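Local coordinates for protein acyl-CoA dehydrogenase (Bacillus anthracis, PDB 3OWA) that probably oxidises acyl-CoA thioesters to their 2-enoyl forms, using bound FAD as the first electron acceptor, at residues T44-V49 with K104-A108; E51-E55 with R69-E73; L77-G81 with H115-V119; G110-T114 with I230-S234. All coordinates share one frame; numbering follows the deposited sequence.

Contact 1: residues T44-V49 with K104-A108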
loop_
_atom_site.group_PDB
_atom_site.type_symbol
_atom_site.label_atom_id
_atom_site.label_comp_id
_atom_site.label_asym_id
_atom_site.label_seq_id
_atom_site.Cartn_x
_atom_site.Cartn_y
_atom_site.Cartn_z
ATOM N N THR A 44 28.402 -11.369 6.167
ATOM C CA THR A 44 27.584 -10.877 5.075
ATOM C C THR A 44 27.283 -9.400 5.263
ATOM O O THR A 44 27.513 -8.604 4.362
ATOM C CB THR A 44 26.261 -11.654 4.945
ATOM O OG1 THR A 44 26.570 -13.040 4.892
ATOM C CG2 THR A 44 25.534 -11.256 3.659
ATOM N N GLU A 45 26.774 -9.043 6.446
ATOM C CA GLU A 45 26.465 -7.658 6.777
ATOM C C GLU A 45 27.639 -6.702 6.531
ATOM O O GLU A 45 27.449 -5.642 5.936
ATOM C CB GLU A 45 26.015 -7.543 8.249
ATOM C CG GLU A 45 25.636 -6.133 8.629
ATOM C CD GLU A 45 24.749 -6.094 9.861
ATOM O OE1 GLU A 45 23.614 -5.597 9.742
ATOM O OE2 GLU A 45 25.194 -6.582 10.928
ATOM N N ASP A 46 28.830 -7.076 6.977
ATOM C CA ASP A 46 30.027 -6.264 6.762
ATOM C C ASP A 46 30.351 -6.109 5.275
ATOM O O ASP A 46 30.670 -5.006 4.816
ATOM C CB ASP A 46 31.219 -6.904 7.443
ATOM C CG ASP A 46 31.152 -6.812 8.978
ATOM O OD1 ASP A 46 30.362 -5.994 9.514
ATOM O OD2 ASP A 46 31.910 -7.549 9.639
ATOM N N PHE A 47 30.295 -7.210 4.535
ATOM C CA PHE A 47 30.433 -7.142 3.080
ATOM C C PHE A 47 29.457 -6.108 2.484
ATOM O O PHE A 47 29.889 -5.180 1.815
ATOM C CB PHE A 47 30.240 -8.511 2.405
ATOM C CG PHE A 47 30.190 -8.426 0.897
ATOM C CD1 PHE A 47 29.004 -8.623 0.216
ATOM C CD2 PHE A 47 31.333 -8.096 0.166
ATOM C CE1 PHE A 47 28.954 -8.522 -1.190
ATOM C CE2 PHE A 47 31.294 -8.004 -1.248
ATOM C CZ PHE A 47 30.107 -8.211 -1.904
ATOM N N ILE A 48 28.162 -6.261 2.760
ATOM C CA ILE A 48 27.126 -5.375 2.211
ATOM C C ILE A 48 27.353 -3.887 2.600
ATOM O O ILE A 48 27.397 -2.995 1.735
ATOM C CB ILE A 48 25.673 -5.876 2.533
ATOM C CG1 ILE A 48 25.196 -6.859 1.458
ATOM C CG2 ILE A 48 24.682 -4.731 2.394
ATOM C CD1 ILE A 48 25.785 -8.197 1.530
ATOM N N VAL A 49 27.612 -3.637 3.883
ATOM C CA VAL A 49 27.775 -2.288 4.389
ATOM C C VAL A 49 29.094 -1.665 3.914
ATOM O O VAL A 49 29.114 -0.523 3.455
ATOM C CB VAL A 49 27.663 -2.267 5.957
ATOM C CG1 VAL A 49 28.153 -0.946 6.549
ATOM C CG2 VAL A 49 26.255 -2.539 6.413
ATOM N N LYS A 104 20.539 -10.674 5.224
ATOM C CA LYS A 104 21.483 -9.555 5.248
ATOM C C LYS A 104 21.672 -8.900 3.879
ATOM O O LYS A 104 21.864 -7.658 3.810
ATOM C CB LYS A 104 22.823 -10.009 5.805
ATOM C CG LYS A 104 22.723 -10.552 7.238
ATOM C CD LYS A 104 22.219 -9.456 8.141
ATOM C CE LYS A 104 22.302 -9.811 9.597
ATOM N NZ LYS A 104 21.389 -8.877 10.320
ATOM N N PHE A 105 21.588 -9.693 2.799
ATOM C CA PHE A 105 21.628 -9.101 1.439
ATOM C C PHE A 105 20.511 -8.088 1.152
ATOM O O PHE A 105 20.678 -7.144 0.348
ATOM C CB PHE A 105 21.694 -10.189 0.332
ATOM C CG PHE A 105 23.066 -10.381 -0.224
ATOM C CD1 PHE A 105 23.465 -9.715 -1.373
ATOM C CD2 PHE A 105 23.981 -11.230 0.416
ATOM C CE1 PHE A 105 24.790 -9.886 -1.862
ATOM C CE2 PHE A 105 25.289 -11.378 -0.071
ATOM C CZ PHE A 105 25.677 -10.711 -1.212
ATOM N N SER A 106 19.339 -8.289 1.766
ATOM C CA SER A 106 18.216 -7.327 1.603
ATOM C C SER A 106 18.580 -5.845 1.863
ATOM O O SER A 106 17.987 -4.939 1.289
ATOM C CB SER A 106 17.019 -7.746 2.448
ATOM O OG SER A 106 17.335 -7.468 3.799
ATOM N N ARG A 107 19.600 -5.600 2.678
ATOM C CA ARG A 107 20.080 -4.237 2.905
ATOM C C ARG A 107 20.469 -3.532 1.577
ATOM O O ARG A 107 20.372 -2.299 1.469
ATOM C CB ARG A 107 21.230 -4.275 3.938
ATOM C CG ARG A 107 21.894 -2.944 4.240
ATOM C CD ARG A 107 21.216 -2.197 5.414
ATOM N NE ARG A 107 21.944 -0.951 5.675
ATOM C CZ ARG A 107 22.800 -0.780 6.674
ATOM N NH1 ARG A 107 22.994 -1.756 7.555
ATOM N NH2 ARG A 107 23.447 0.374 6.810
ATOM N N ALA A 108 20.840 -4.312 0.548
ATOM C CA ALA A 108 21.416 -3.740 -0.636
ATOM C C ALA A 108 20.374 -3.573 -1.737
ATOM O O ALA A 108 20.735 -3.573 -2.915
ATOM C CB ALA A 108 22.567 -4.625 -1.130
HETATM O O HOH W 1 22.029 -4.633 7.543
#
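The helical segment 44-49 runs in the same general sense as 104-108, the last residues of helix 95-105 and the 3-10 turn at 106-107, with CA of Glu45 and CA of Lys104 5.5 Å apart. Ile48 carries the middle of the contact. Its CD1 sits over the centre of the Phe105 ring, 3.5 Å from the centroid and only 9° off the ring normal, a CH-pi contact. The other branch, CG2, lies anti to the backbone N (chi1 -87° for CG1) and flanks the aliphatic base of Arg107, coming within 3.8 Å of its CG. Thr44 adds CG2, 3.6 Å from Phe105 CD2, while its hydroxyl turns back to the carbonyl of Ile40. The Phe47 ring meets Phe105 obliquely, with CE1 3.9 Å from CZ.

Outside this apolar centre lies a charged margin. Val49 CG2 covers one face of the Arg107 guanidinium, 3.5 Å from NH1. A water lying in the plane of that group accepts from NH1 and donates to Glu45 OE1, linking two opposite charges that do not meet directly. Lys104 NZ, 4.0 Å from the same OE1, is likewise beyond a salt bridge and probably adds to the positive field there. The pair belongs to the helical N-terminal domain of the acyl-CoA dehydrogenase fold, where helices 35-52 and 95-105 pack through Ile48 and Phe105.

Contact 2: residues E51-E55 with R69-E73; sequences EVLPE and RLLKE
The carboxylate of Glu55 and the guanidinium of Arg69 lie nearly coplanar, 26° apart, although the two side chains cross at about a right angle. The arginine grips end-on: NH1 donates to Glu55 OE1 at 2.7 Å and NH2 to Glu55 OE2 at 3.0 Å, both oxygens being met on their syn sides. The arginine chain is extended to CD, then turns at chi3 (40°) and again at the guanidinium, which swings the group round to present this end. NH2 also gives a weak bond of 3.3 Å to Glu73 OE2, one helical turn further on and in the guanidinium plane, so a single nitrogen joins the two acids in one network. Glu55 OE1 has a second cation as well, Arg66 NH1.

Leu70 packs against the carboxylate of Glu55 and the backbone of Glu51. Its CD2 methyl rests 3.7 Å from the carbonyl O of Glu51 and 3.8 Å from Glu55 OE2, while CD1 faces Val52 more loosely. Val52 and Leu70 also both touch Phe111 of helix 110-122, so the charged layer adjoins the apolar interior of the domain.

The remaining approach would be unfavourable by itself if both groups are charged. Glu51 OE1 stands 3.4 Å from Glu73 OE1, two acceptors with their carboxylate planes 61° apart. The nearby positive charge of Arg69, held by Glu73's other oxygen, probably offsets part of this repulsion. The chemistry thus implies a salt-bridge network that ties the turn leaving helix 35-52 to helix 64-76, with arginines that probably balance the acids.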
loop_
_atom_site.group_PDB
_atom_site.type_symbol
_atom_site.label_atom_id
_atom_site.label_comp_id
_atom_site.label_asym_id
_atom_site.label_seq_id
_atom_site.Cartn_x
_atom_site.Cartn_y
_atom_site.Cartn_z
ATOM N N GLU A 51 31.286 -2.833 1.405
ATOM C CA GLU A 51 31.653 -2.920 -0.038
ATOM C C GLU A 51 30.544 -2.532 -0.986
ATOM O O GLU A 51 30.786 -1.883 -1.993
ATOM C CB GLU A 51 32.154 -4.326 -0.396
ATOM C CG GLU A 51 33.222 -4.860 0.583
ATOM C CD GLU A 51 34.522 -4.093 0.478
ATOM O OE1 GLU A 51 35.037 -3.976 -0.647
ATOM O OE2 GLU A 51 35.062 -3.636 1.510
ATOM N N VAL A 52 29.331 -2.952 -0.687
ATOM C CA VAL A 52 28.228 -2.775 -1.629
ATOM C C VAL A 52 27.575 -1.400 -1.561
ATOM O O VAL A 52 27.308 -0.769 -2.617
ATOM C CB VAL A 52 27.165 -3.878 -1.459
ATOM C CG1 VAL A 52 25.966 -3.649 -2.412
ATOM C CG2 VAL A 52 27.786 -5.224 -1.753
ATOM N N LEU A 53 27.255 -0.948 -0.349
ATOM C CA LEU A 53 26.496 0.295 -0.198
ATOM C C LEU A 53 27.158 1.540 -0.782
ATOM O O LEU A 53 26.454 2.400 -1.350
ATOM C CB LEU A 53 26.027 0.541 1.237
ATOM C CG LEU A 53 25.089 -0.510 1.822
ATOM C CD1 LEU A 53 24.625 -0.047 3.247
ATOM C CD2 LEU A 53 23.864 -0.827 0.890
ATOM N N PRO A 54 28.485 1.653 -0.656
ATOM C CA PRO A 54 29.134 2.792 -1.261
ATOM C C PRO A 54 28.950 2.823 -2.794
ATOM O O PRO A 54 29.162 3.863 -3.370
ATOM C CB PRO A 54 30.610 2.553 -0.954
ATOM C CG PRO A 54 30.590 1.822 0.399
ATOM C CD PRO A 54 29.385 0.885 0.224
ATOM N N GLU A 55 28.594 1.700 -3.428
ATOM C CA GLU A 55 28.409 1.660 -4.895
ATOM C C GLU A 55 26.955 1.624 -5.301
ATOM O O GLU A 55 26.634 1.729 -6.489
ATOM C CB GLU A 55 29.171 0.474 -5.516
ATOM C CG GLU A 55 30.696 0.580 -5.224
ATOM C CD GLU A 55 31.554 -0.365 -6.090
ATOM O OE1 GLU A 55 31.381 -0.409 -7.338
ATOM O OE2 GLU A 55 32.389 -1.083 -5.501
ATOM N N ARG A 69 31.732 -7.129 -10.480
ATOM C CA ARG A 69 32.901 -7.116 -9.618
ATOM C C ARG A 69 32.494 -7.458 -8.175
ATOM O O ARG A 69 33.153 -8.258 -7.506
ATOM C CB ARG A 69 33.627 -5.761 -9.673
ATOM C CG ARG A 69 34.842 -5.676 -8.697
ATOM C CD ARG A 69 35.717 -4.430 -8.899
ATOM N NE ARG A 69 34.937 -3.208 -9.177
ATOM C CZ ARG A 69 34.161 -2.585 -8.285
ATOM N NH1 ARG A 69 33.498 -1.500 -8.657
ATOM N NH2 ARG A 69 34.016 -3.059 -7.042
ATOM N N LEU A 70 31.422 -6.835 -7.700
ATOM C CA LEU A 70 30.941 -7.096 -6.333
ATOM C C LEU A 70 30.480 -8.525 -6.124
ATOM O O LEU A 70 30.698 -9.094 -5.050
ATOM C CB LEU A 70 29.824 -6.115 -5.951
ATOM C CG LEU A 70 30.374 -4.688 -5.796
ATOM C CD1 LEU A 70 29.273 -3.719 -5.711
ATOM C CD2 LEU A 70 31.285 -4.595 -4.529
ATOM N N LEU A 71 29.810 -9.091 -7.124
ATOM C CA LEU A 71 29.438 -10.499 -7.046
ATOM C C LEU A 71 30.640 -11.422 -6.868
ATOM O O LEU A 71 30.585 -12.349 -6.060
ATOM C CB LEU A 71 28.609 -10.934 -8.252
ATOM C CG LEU A 71 27.150 -10.467 -8.206
ATOM C CD1 LEU A 71 26.530 -10.718 -9.564
ATOM C CD2 LEU A 71 26.323 -11.137 -7.104
ATOM N N LYS A 72 31.717 -11.171 -7.628
ATOM C CA LYS A 72 32.920 -11.981 -7.540
ATOM C C LYS A 72 33.624 -11.761 -6.211
ATOM O O LYS A 72 34.188 -12.709 -5.665
ATOM C CB LYS A 72 33.856 -11.760 -8.745
ATOM C CG LYS A 72 33.277 -12.263 -10.103
ATOM C CD LYS A 72 34.325 -12.152 -11.218
ATOM C CE LYS A 72 33.736 -12.192 -12.631
ATOM N NZ LYS A 72 32.744 -13.299 -12.982
ATOM N N GLU A 73 33.569 -10.547 -5.662
ATOM C CA GLU A 73 34.120 -10.335 -4.310
ATOM C C GLU A 73 33.312 -11.129 -3.292
ATOM O O GLU A 73 33.900 -11.794 -2.449
ATOM C CB GLU A 73 34.179 -8.862 -3.867
ATOM C CG GLU A 73 35.113 -7.935 -4.682
ATOM C CD GLU A 73 34.900 -6.437 -4.323
ATOM O OE1 GLU A 73 34.402 -6.167 -3.196
ATOM O OE2 GLU A 73 35.217 -5.538 -5.160
#

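Contact 3: residues L77-G81 with H115-V119; sequences LGLLG and HGAHV
His115 NE2 donates to the carbonyl O of Leu79 across 3.1 Å, a nearly straight bond (173° at the hydrogen). The oxygen lies at the edge of the imidazole, in the ring plane, whereas the donor stands above the carbonyl plane of Leu79. The accepting carbonyl belongs to the exit from helix 64-76: Gly78 ends that helix in a Schellman motif, its positive phi (83°) suited to glycine, and a type I turn from Gly78 to Gly81 follows. A loop just after a helix is in this way fixed to helix 110-122 inside the N-terminal helical domain. The same His115 ring is stacked with Phe105, so it is held both in position and in rotation.

Leu80 supplies the apolar half. Its two methyls part between the histidines: CD2 comes 3.5 Å from His115 CD2, and CD1 lies 3.8 Å from His118 NE2, each approaching its ring obliquely. Leu80 and His115 run antiparallel alongside one another, and His118 lies transverse to the leucine. The polar atoms of His118 are engaged with other backbone groups, NE2 with the carbonyl of Leu142 and ND1 with the amide of Ala149, at the passage from the helical domain to the first strand of the sheet.

Val119 closes the far end. Its CG1 is anti to the carbonyl carbon (chi1 -58°), which directs this methyl at the turn, 3.8 Å from Leu80 O and 3.9 Å from Leu80 CD2.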
loop_
_atom_site.group_PDB
_atom_site.type_symbol
_atom_site.label_atom_id
_atom_site.label_comp_id
_atom_site.label_asym_id
_atom_site.label_seq_id
_atom_site.Cartn_x
_atom_site.Cartn_y
_atom_site.Cartn_z
ATOM N N LEU A 77 34.209 -14.664 -0.736
ATOM C CA LEU A 77 33.926 -14.831 0.691
ATOM C C LEU A 77 33.081 -16.084 0.961
ATOM O O LEU A 77 32.666 -16.332 2.093
ATOM C CB LEU A 77 33.269 -13.570 1.267
ATOM C CG LEU A 77 34.129 -12.311 1.258
ATOM C CD1 LEU A 77 33.273 -11.091 1.522
ATOM C CD2 LEU A 77 35.255 -12.440 2.294
ATOM N N GLY A 78 32.801 -16.851 -0.086
ATOM C CA GLY A 78 31.938 -18.022 0.061
ATOM C C GLY A 78 30.445 -17.724 0.022
ATOM O O GLY A 78 29.634 -18.647 0.128
ATOM N N LEU A 79 30.065 -16.454 -0.141
ATOM C CA LEU A 79 28.634 -16.046 -0.194
ATOM C C LEU A 79 27.821 -16.456 -1.435
ATOM O O LEU A 79 26.584 -16.329 -1.453
ATOM C CB LEU A 79 28.495 -14.528 0.054
ATOM C CG LEU A 79 29.169 -14.004 1.340
ATOM C CD1 LEU A 79 29.069 -12.481 1.473
ATOM C CD2 LEU A 79 28.623 -14.692 2.597
ATOM N N LEU A 80 28.483 -16.960 -2.468
ATOM C CA LEU A 80 27.763 -17.474 -3.618
ATOM C C LEU A 80 27.670 -18.987 -3.645
ATOM O O LEU A 80 27.045 -19.555 -4.543
ATOM C CB LEU A 80 28.435 -17.003 -4.909
ATOM C CG LEU A 80 28.437 -15.502 -5.218
ATOM C CD1 LEU A 80 28.756 -15.330 -6.685
ATOM C CD2 LEU A 80 27.098 -14.884 -4.926
ATOM N N GLY A 81 28.337 -19.647 -2.710
ATOM C CA GLY A 81 28.411 -21.099 -2.729
ATOM C C GLY A 81 27.918 -21.803 -1.477
ATOM O O GLY A 81 28.221 -22.975 -1.287
ATOM N N HIS A 115 21.758 -11.144 -6.373
ATOM C CA HIS A 115 22.400 -12.233 -5.676
ATOM C C HIS A 115 21.449 -13.450 -5.558
ATOM O O HIS A 115 21.847 -14.596 -5.843
ATOM C CB HIS A 115 22.812 -11.743 -4.299
ATOM C CG HIS A 115 23.276 -12.828 -3.387
ATOM N ND1 HIS A 115 22.429 -13.463 -2.499
ATOM C CD2 HIS A 115 24.503 -13.370 -3.194
ATOM C CE1 HIS A 115 23.113 -14.370 -1.819
ATOM N NE2 HIS A 115 24.367 -14.349 -2.237
ATOM N N GLY A 116 20.211 -13.206 -5.125
ATOM C CA GLY A 116 19.204 -14.280 -4.938
ATOM C C GLY A 116 18.910 -15.059 -6.199
ATOM O O GLY A 116 18.690 -16.271 -6.134
ATOM N N ALA A 117 18.812 -14.363 -7.349
ATOM C CA ALA A 117 18.590 -15.038 -8.628
ATOM C C ALA A 117 19.827 -15.887 -8.988
ATOM O O ALA A 117 19.702 -16.956 -9.587
ATOM C CB ALA A 117 18.318 -14.042 -9.738
ATOM N N HIS A 118 21.016 -15.414 -8.643
ATOM C CA HIS A 118 22.155 -16.245 -8.908
ATOM C C HIS A 118 22.205 -17.503 -8.025
ATOM O O HIS A 118 22.376 -18.588 -8.553
ATOM C CB HIS A 118 23.486 -15.486 -8.813
ATOM C CG HIS A 118 24.680 -16.397 -8.880
ATOM N ND1 HIS A 118 25.156 -16.909 -10.071
ATOM C CD2 HIS A 118 25.449 -16.940 -7.898
ATOM C CE1 HIS A 118 26.198 -17.691 -9.823
ATOM N NE2 HIS A 118 26.399 -17.724 -8.513
ATOM N N VAL A 119 22.090 -17.361 -6.701
ATOM C CA VAL A 119 22.255 -18.496 -5.809
ATOM C C VAL A 119 20.979 -19.356 -5.693
ATOM O O VAL A 119 21.059 -20.506 -5.270
ATOM C CB VAL A 119 22.704 -18.084 -4.371
ATOM C CG1 VAL A 119 24.035 -17.305 -4.418
ATOM C CG2 VAL A 119 21.581 -17.304 -3.624
#

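Contact 4: residues G110-T114 with I230-S234; sequences GFAIT and IKCSS
Gly110 and Ile230 bring their backbones together to 4.2 Å between CA atoms, and the tight half of the contact is built on that closeness. Gly110, which has no side chain, lies directly against Cys232 SG, its C atom (Gly110 C) 3.5 Å from that sulfur. Phe111 N is nearer still to Cys232 SG, at 3.3 Å; a cysteine chi1 of 66° turns the sulfur to this Gly110-Phe111 peptide. Ile230 CG2 lies alongside, 3.9 Å from Gly110 CA and as far from Ile113 CG1, the two isoleucines being roughly perpendicular. Ile113 CG2 then reaches Ser233 OG at 3.6 Å.

Toward Thr114 the surfaces part and water takes over. Thr114 OG1 is 4.1 Å from Ser233 OG. One water bonds to Ser233 OG and accepts from the amide N of Ser234; its link to Thr114 OG1 is too short to be trusted and remains doubtful. A second water links OG1 to the carbonyl O of Cys232, to which it donates at 2.7 Å.

The side chain of Ile230 is about 4 Å from a bound FAD and packs on Phe388 of the second subunit. The loop 230-234, which opens with a type I turn, leads into strand 235-240 of the middle-domain sheet. It packs against helix 110-122, with Leu56 and Leu59 of helix 56-59 touching Cys232, and Thr188 of strand 177-188 touching Ile113 and Ser233.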
loop_
_atom_site.group_PDB
_atom_site.type_symbol
_atom_site.label_atom_id
_atom_site.label_comp_id
_atom_site.label_asym_id
_atom_site.label_seq_id
_atom_site.Cartn_x
_atom_site.Cartn_y
_atom_site.Cartn_z
ATOM N N GLY A 110 18.037 -3.808 -4.718
ATOM C CA GLY A 110 17.983 -4.679 -5.877
ATOM C C GLY A 110 19.182 -5.589 -6.040
ATOM O O GLY A 110 19.105 -6.600 -6.691
ATOM N N PHE A 111 20.327 -5.238 -5.469
ATOM C CA PHE A 111 21.425 -6.164 -5.492
ATOM C C PHE A 111 21.101 -7.484 -4.778
ATOM O O PHE A 111 21.785 -8.482 -5.011
ATOM C CB PHE A 111 22.699 -5.498 -4.905
ATOM C CG PHE A 111 23.962 -6.243 -5.209
ATOM C CD1 PHE A 111 24.397 -6.395 -6.533
ATOM C CD2 PHE A 111 24.719 -6.799 -4.189
ATOM C CE1 PHE A 111 25.557 -7.095 -6.818
ATOM C CE2 PHE A 111 25.881 -7.507 -4.475
ATOM C CZ PHE A 111 26.307 -7.648 -5.780
ATOM N N ALA A 112 20.135 -7.488 -3.868
ATOM C CA ALA A 112 19.737 -8.734 -3.155
ATOM C C ALA A 112 19.020 -9.615 -4.172
ATOM O O ALA A 112 19.043 -10.844 -4.072
ATOM C CB ALA A 112 18.778 -8.481 -2.001
ATOM N N ILE A 113 18.347 -8.975 -5.107
ATOM C CA ILE A 113 17.636 -9.702 -6.144
ATOM C C ILE A 113 18.618 -10.326 -7.077
ATOM O O ILE A 113 18.488 -11.519 -7.411
ATOM C CB ILE A 113 16.670 -8.740 -6.929
ATOM C CG1 ILE A 113 15.655 -8.100 -5.957
ATOM C CG2 ILE A 113 16.000 -9.476 -8.111
ATOM C CD1 ILE A 113 14.935 -9.052 -5.035
ATOM N N THR A 114 19.654 -9.565 -7.458
ATOM C CA THR A 114 20.752 -10.074 -8.280
ATOM C C THR A 114 21.381 -11.294 -7.638
ATOM O O THR A 114 21.567 -12.353 -8.252
ATOM C CB THR A 114 21.832 -8.954 -8.428
ATOM O OG1 THR A 114 21.262 -7.864 -9.168
ATOM C CG2 THR A 114 23.118 -9.447 -9.137
ATOM N N ILE A 230 13.784 -1.759 -7.694
ATOM C CA ILE A 230 14.944 -2.658 -7.895
ATOM C C ILE A 230 15.701 -2.317 -9.182
ATOM O O ILE A 230 16.081 -3.165 -9.986
ATOM C CB ILE A 230 14.612 -4.185 -7.776
ATOM C CG1 ILE A 230 13.599 -4.669 -8.829
ATOM C CG2 ILE A 230 14.152 -4.497 -6.333
ATOM C CD1 ILE A 230 13.445 -6.241 -8.915
ATOM N N LYS A 231 15.917 -1.038 -9.377
ATOM C CA LYS A 231 16.542 -0.555 -10.610
ATOM C C LYS A 231 17.938 -1.072 -10.855
ATOM O O LYS A 231 18.352 -1.196 -11.979
ATOM C CB LYS A 231 16.577 0.967 -10.584
ATOM C CG LYS A 231 15.151 1.586 -10.745
ATOM C CD LYS A 231 15.253 3.108 -10.690
ATOM C CE LYS A 231 13.927 3.741 -11.055
ATOM N NZ LYS A 231 14.098 5.223 -11.296
ATOM N N CYS A 232 18.680 -1.424 -9.808
ATOM C CA CYS A 232 19.988 -1.955 -10.053
ATOM C C CYS A 232 19.987 -3.452 -10.411
ATOM O O CYS A 232 21.031 -3.975 -10.756
ATOM C CB CYS A 232 20.861 -1.727 -8.827
ATOM S SG CYS A 232 20.302 -2.624 -7.470
ATOM N N SER A 233 18.838 -4.143 -10.397
ATOM C CA SER A 233 18.802 -5.502 -10.921
ATOM C C SER A 233 18.660 -5.485 -12.458
ATOM O O SER A 233 17.721 -4.866 -13.019
ATOM C CB SER A 233 17.589 -6.230 -10.292
ATOM O OG SER A 233 17.477 -7.574 -10.790
ATOM N N SER A 234 19.508 -6.224 -13.174
ATOM C CA SER A 234 19.405 -6.289 -14.632
ATOM C C SER A 234 18.159 -7.080 -15.027
ATOM O O SER A 234 17.906 -8.138 -14.430
ATOM C CB SER A 234 20.644 -6.995 -15.211
ATOM O OG SER A 234 20.332 -7.345 -16.599
HETATM O O HOH W 2 20.285 -8.434 -11.417
HETATM O O HOH W 3 22.852 -5.681 -9.711
#

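Overall arrangement
From the N terminus, helix 35-52 is used first by contact 1 and then, at its end, by contact 2. Contact 2 closes a short loop onto helix 64-76, lying wholly within the longer one that contact 1 closes at 104-108. Contact 3 starts inside that longer loop, at 77-81, and finishes beyond it on helix 110-122, so contacts 1 and 3 cross. Contact 4 opens on the same helix, ahead of 115-119, and crosses contact 3 in its turn before closing far away at 230-234. The first three bind the helical N-terminal domain together; contact 4 joins it to the strand-rich middle domain. Phe111 packs on Phe105 and Thr114 on Leu71, linking contact 4 to contacts 1 and 2.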